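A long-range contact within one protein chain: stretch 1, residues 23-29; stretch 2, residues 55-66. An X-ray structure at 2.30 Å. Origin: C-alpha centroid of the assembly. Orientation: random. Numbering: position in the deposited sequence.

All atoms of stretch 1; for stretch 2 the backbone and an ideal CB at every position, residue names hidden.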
# COMPACT_ATOMS: atom_id res chain seq x y z
N ARG A 23 4.89 -15.25 -9.30
CA ARG A 23 3.50 -14.84 -9.05
C ARG A 23 3.50 -14.35 -7.61
O ARG A 23 2.76 -14.83 -6.77
CB ARG A 23 2.43 -15.93 -9.21
CG ARG A 23 1.11 -15.49 -9.87
CD ARG A 23 0.95 -13.96 -9.99
NE ARG A 23 0.28 -13.60 -11.24
CZ ARG A 23 0.33 -12.40 -11.82
NH1 ARG A 23 1.03 -11.41 -11.28
NH2 ARG A 23 -0.33 -12.19 -12.96
N THR A 24 4.37 -13.38 -7.34
CA THR A 24 4.55 -12.86 -5.99
C THR A 24 3.62 -11.67 -5.68
O THR A 24 3.46 -10.76 -6.49
CB THR A 24 6.05 -12.58 -5.66
OG1 THR A 24 6.19 -11.38 -4.89
CG2 THR A 24 6.89 -12.46 -6.93
N ARG A 25 3.00 -11.71 -4.50
CA ARG A 25 2.01 -10.71 -4.10
C ARG A 25 2.38 -10.07 -2.77
O ARG A 25 2.76 -10.75 -1.82
CB ARG A 25 0.62 -11.34 -3.97
CG ARG A 25 -0.48 -10.37 -3.58
CD ARG A 25 -1.34 -10.93 -2.45
NE ARG A 25 -2.31 -11.91 -2.93
CZ ARG A 25 -2.86 -12.85 -2.18
NH1 ARG A 25 -2.55 -12.97 -0.89
NH2 ARG A 25 -3.73 -13.70 -2.72
N ALA A 26 2.24 -8.75 -2.71
CA ALA A 26 2.45 -8.03 -1.47
C ALA A 26 1.18 -7.35 -1.00
O ALA A 26 0.38 -6.85 -1.80
CB ALA A 26 3.58 -7.03 -1.60
N LYS A 27 0.99 -7.37 0.31
CA LYS A 27 -0.08 -6.64 0.97
C LYS A 27 0.56 -5.68 1.97
O LYS A 27 1.40 -6.09 2.77
CB LYS A 27 -1.02 -7.62 1.67
CG LYS A 27 -1.91 -8.39 0.70
CD LYS A 27 -2.71 -9.47 1.39
CE LYS A 27 -3.75 -10.02 0.45
NZ LYS A 27 -4.82 -10.72 1.21
N ALA A 28 0.19 -4.40 1.88
CA ALA A 28 0.62 -3.37 2.83
C ALA A 28 -0.57 -2.85 3.64
O ALA A 28 -1.43 -2.15 3.11
CB ALA A 28 1.31 -2.23 2.11
N ARG A 29 -0.61 -3.21 4.92
CA ARG A 29 -1.74 -2.88 5.79
C ARG A 29 -1.46 -1.68 6.69
O ARG A 29 -0.46 -1.65 7.39
CB ARG A 29 -2.13 -4.10 6.65
CG ARG A 29 -3.26 -3.82 7.65
CD ARG A 29 -3.54 -5.00 8.58
NE ARG A 29 -2.32 -5.59 9.12
CZ ARG A 29 -2.28 -6.67 9.90
NH1 ARG A 29 -3.40 -7.30 10.25
NH2 ARG A 29 -1.11 -7.12 10.33
N UNK A 55 13.72 -9.02 -7.03
CA UNK A 55 13.03 -8.25 -8.07
C UNK A 55 11.51 -8.38 -7.96
O UNK A 55 10.80 -7.38 -7.91
CB UNK A 55 13.49 -8.71 -9.46
N UNK A 56 11.01 -9.61 -7.89
CA UNK A 56 9.58 -9.86 -7.72
C UNK A 56 9.00 -9.27 -6.44
O UNK A 56 7.91 -8.70 -6.46
CB UNK A 56 9.32 -11.37 -7.74
N UNK A 57 9.74 -9.39 -5.34
CA UNK A 57 9.33 -8.87 -4.04
C UNK A 57 9.23 -7.36 -4.03
O UNK A 57 8.20 -6.81 -3.65
CB UNK A 57 10.31 -9.33 -2.96
N UNK A 58 10.30 -6.69 -4.45
CA UNK A 58 10.32 -5.23 -4.46
C UNK A 58 9.32 -4.60 -5.45
O UNK A 58 8.80 -3.52 -5.20
CB UNK A 58 11.73 -4.75 -4.79
N UNK A 59 9.05 -5.28 -6.56
CA UNK A 59 8.03 -4.81 -7.50
C UNK A 59 6.63 -4.97 -6.92
O UNK A 59 5.77 -4.11 -7.11
CB UNK A 59 8.14 -5.57 -8.83
N UNK A 60 6.39 -6.08 -6.22
CA UNK A 60 5.12 -6.30 -5.56
C UNK A 60 4.92 -5.26 -4.47
O UNK A 60 3.84 -4.70 -4.35
CB UNK A 60 5.05 -7.71 -4.98
N UNK A 61 5.94 -5.01 -3.67
CA UNK A 61 5.85 -4.02 -2.60
C UNK A 61 5.57 -2.64 -3.18
O UNK A 61 4.71 -1.92 -2.69
CB UNK A 61 7.14 -4.00 -1.77
N UNK A 62 6.28 -2.28 -4.24
CA UNK A 62 6.07 -1.00 -4.90
C UNK A 62 4.62 -0.84 -5.35
O UNK A 62 4.01 0.20 -5.14
CB UNK A 62 7.01 -0.86 -6.10
N UNK A 63 4.05 -1.87 -5.96
CA UNK A 63 2.65 -1.82 -6.41
C UNK A 63 1.66 -1.79 -5.24
O UNK A 63 0.64 -1.12 -5.30
CB UNK A 63 2.35 -3.02 -7.30
N UNK A 64 1.99 -2.51 -4.17
CA UNK A 64 1.19 -2.47 -2.95
C UNK A 64 1.16 -1.08 -2.34
O UNK A 64 0.12 -0.61 -1.94
CB UNK A 64 1.73 -3.47 -1.93
N UNK A 65 2.31 -0.41 -2.28
CA UNK A 65 2.39 0.92 -1.67
C UNK A 65 1.70 2.00 -2.51
O UNK A 65 1.11 2.92 -1.96
CB UNK A 65 3.86 1.30 -1.45
N UNK A 66 1.80 1.88 -3.83
CA UNK A 66 1.07 2.72 -4.78
C UNK A 66 -0.41 2.61 -4.56
O UNK A 66 -1.12 3.61 -4.57
CB UNK A 66 1.41 2.34 -6.22

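Stretch 2 is helical throughout and packs on the strand of stretch 1 at 39° between their N-to-C directions. The axes approach to 6.9 Å, which leaves little depth for side chains. Thr-24, Ala-26 and Ala-28 point toward the helix; Arg-25 and Lys-27 point away from it.

Position 55 has nothing of stretch 1 within 5.5 Å of its ideal CB. Many side chains would suit. It is Ile-55, out of reach of the strand.

Position 56 points toward Thr-24. Its ideal CB would lie 2.8 Å from Thr-24 CG2, a clash, so glycine is the natural fit. It is Gly-56, and its O lies 3.6 Å from Thr-24 OG1.

Position 57 points away, but its ideal CB is 5.0 Å from Thr-24 OG1. A short polar side chain could turn back toward that hydroxyl; longer polar ones could also extend outward. It is Asp-57, with chi1 m. Its OD1 comes to 3.7 Å from Thr-24 OG1, a polar contact without a hydrogen bond.

Position 58 points away and position 59 sideways; neither ideal CB has an atom of stretch 1 within 5.5 Å. The strand sets no preference at either. They are Glu-58 and Leu-59.

Position 60 points toward the strand. Its ideal CB is 3.7 Å from Ala-26 CB and 3.8 Å from Thr-24 O. Such close neighbours favour a small side chain, alanine or perhaps serine. It is Ala-60. The methyl meets Ala-26 CB.

Position 61 points away, yet its ideal CB is 4.7 Å from Ala-26 CB. An apolar side chain of moderate size could pack against that methyl. It is Ile-61, with CG1 4.2 Å from Ala-26 CB.

Positions 62 and 63 point away and sideways, with no strand atom near. They are Ala-62 and Arg-63; the arginine NH1 is hydrogen-bonded elsewhere in the structure.

Position 64 points toward the strand. Its ideal CB is 3.6 Å from Ala-26 O and 4.2 Å from Ala-28 N. Again a small side chain suits best. It is Ala-64, whose CB lies 4.0 Å from Ala-26 CB and 4.3 Å from Ala-28 CB.

Position 65 points sideways. A long apolar side chain could reach back to Ala-28; a short one would miss it. It is Leu-65, and its CD2 comes to 3.9 Å from Ala-28 CB.

Position 66 is out of reach and unconstrained by the strand. It is Ser-66, whose OG donates a hydrogen bond to Ala-62 O at 2.8 Å.

Stretch 2, residues 55-66: IGDELAIARALS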
# COMPACT_ATOMS: atom_id res chain seq x y z
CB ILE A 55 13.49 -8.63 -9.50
CG1 ILE A 55 14.99 -8.36 -9.68
CG2 ILE A 55 12.70 -7.85 -10.55
CD1 ILE A 55 15.57 -8.92 -10.97
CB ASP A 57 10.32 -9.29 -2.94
CG ASP A 57 10.31 -10.77 -2.67
OD1 ASP A 57 9.50 -11.51 -3.29
OD2 ASP A 57 11.13 -11.21 -1.84
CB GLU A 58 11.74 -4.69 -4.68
CG GLU A 58 12.33 -4.98 -6.05
CD GLU A 58 13.83 -4.82 -6.09
OE1 GLU A 58 14.46 -4.64 -5.04
OE2 GLU A 58 14.40 -4.90 -7.19
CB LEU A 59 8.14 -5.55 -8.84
CG LEU A 59 7.16 -5.19 -9.96
CD1 LEU A 59 7.04 -3.69 -10.16
CD2 LEU A 59 7.57 -5.87 -11.26
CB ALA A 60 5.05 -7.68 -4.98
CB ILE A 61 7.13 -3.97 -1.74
CG1 ILE A 61 7.36 -5.30 -1.02
CG2 ILE A 61 7.02 -2.87 -0.70
CD1 ILE A 61 8.71 -5.39 -0.35
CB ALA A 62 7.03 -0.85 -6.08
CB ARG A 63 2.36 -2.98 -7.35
CG ARG A 63 3.25 -2.95 -8.57
CD ARG A 63 3.00 -4.10 -9.50
NE ARG A 63 3.44 -3.73 -10.84
CZ ARG A 63 3.86 -4.58 -11.76
NH1 ARG A 63 3.92 -5.87 -11.49
NH2 ARG A 63 4.24 -4.13 -12.95
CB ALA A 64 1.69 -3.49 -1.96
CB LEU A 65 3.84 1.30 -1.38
CG LEU A 65 4.61 0.46 -0.36
CD1 LEU A 65 6.04 0.95 -0.26
CD2 LEU A 65 3.95 0.43 1.02
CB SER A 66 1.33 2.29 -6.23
OG SER A 66 2.70 2.26 -6.51
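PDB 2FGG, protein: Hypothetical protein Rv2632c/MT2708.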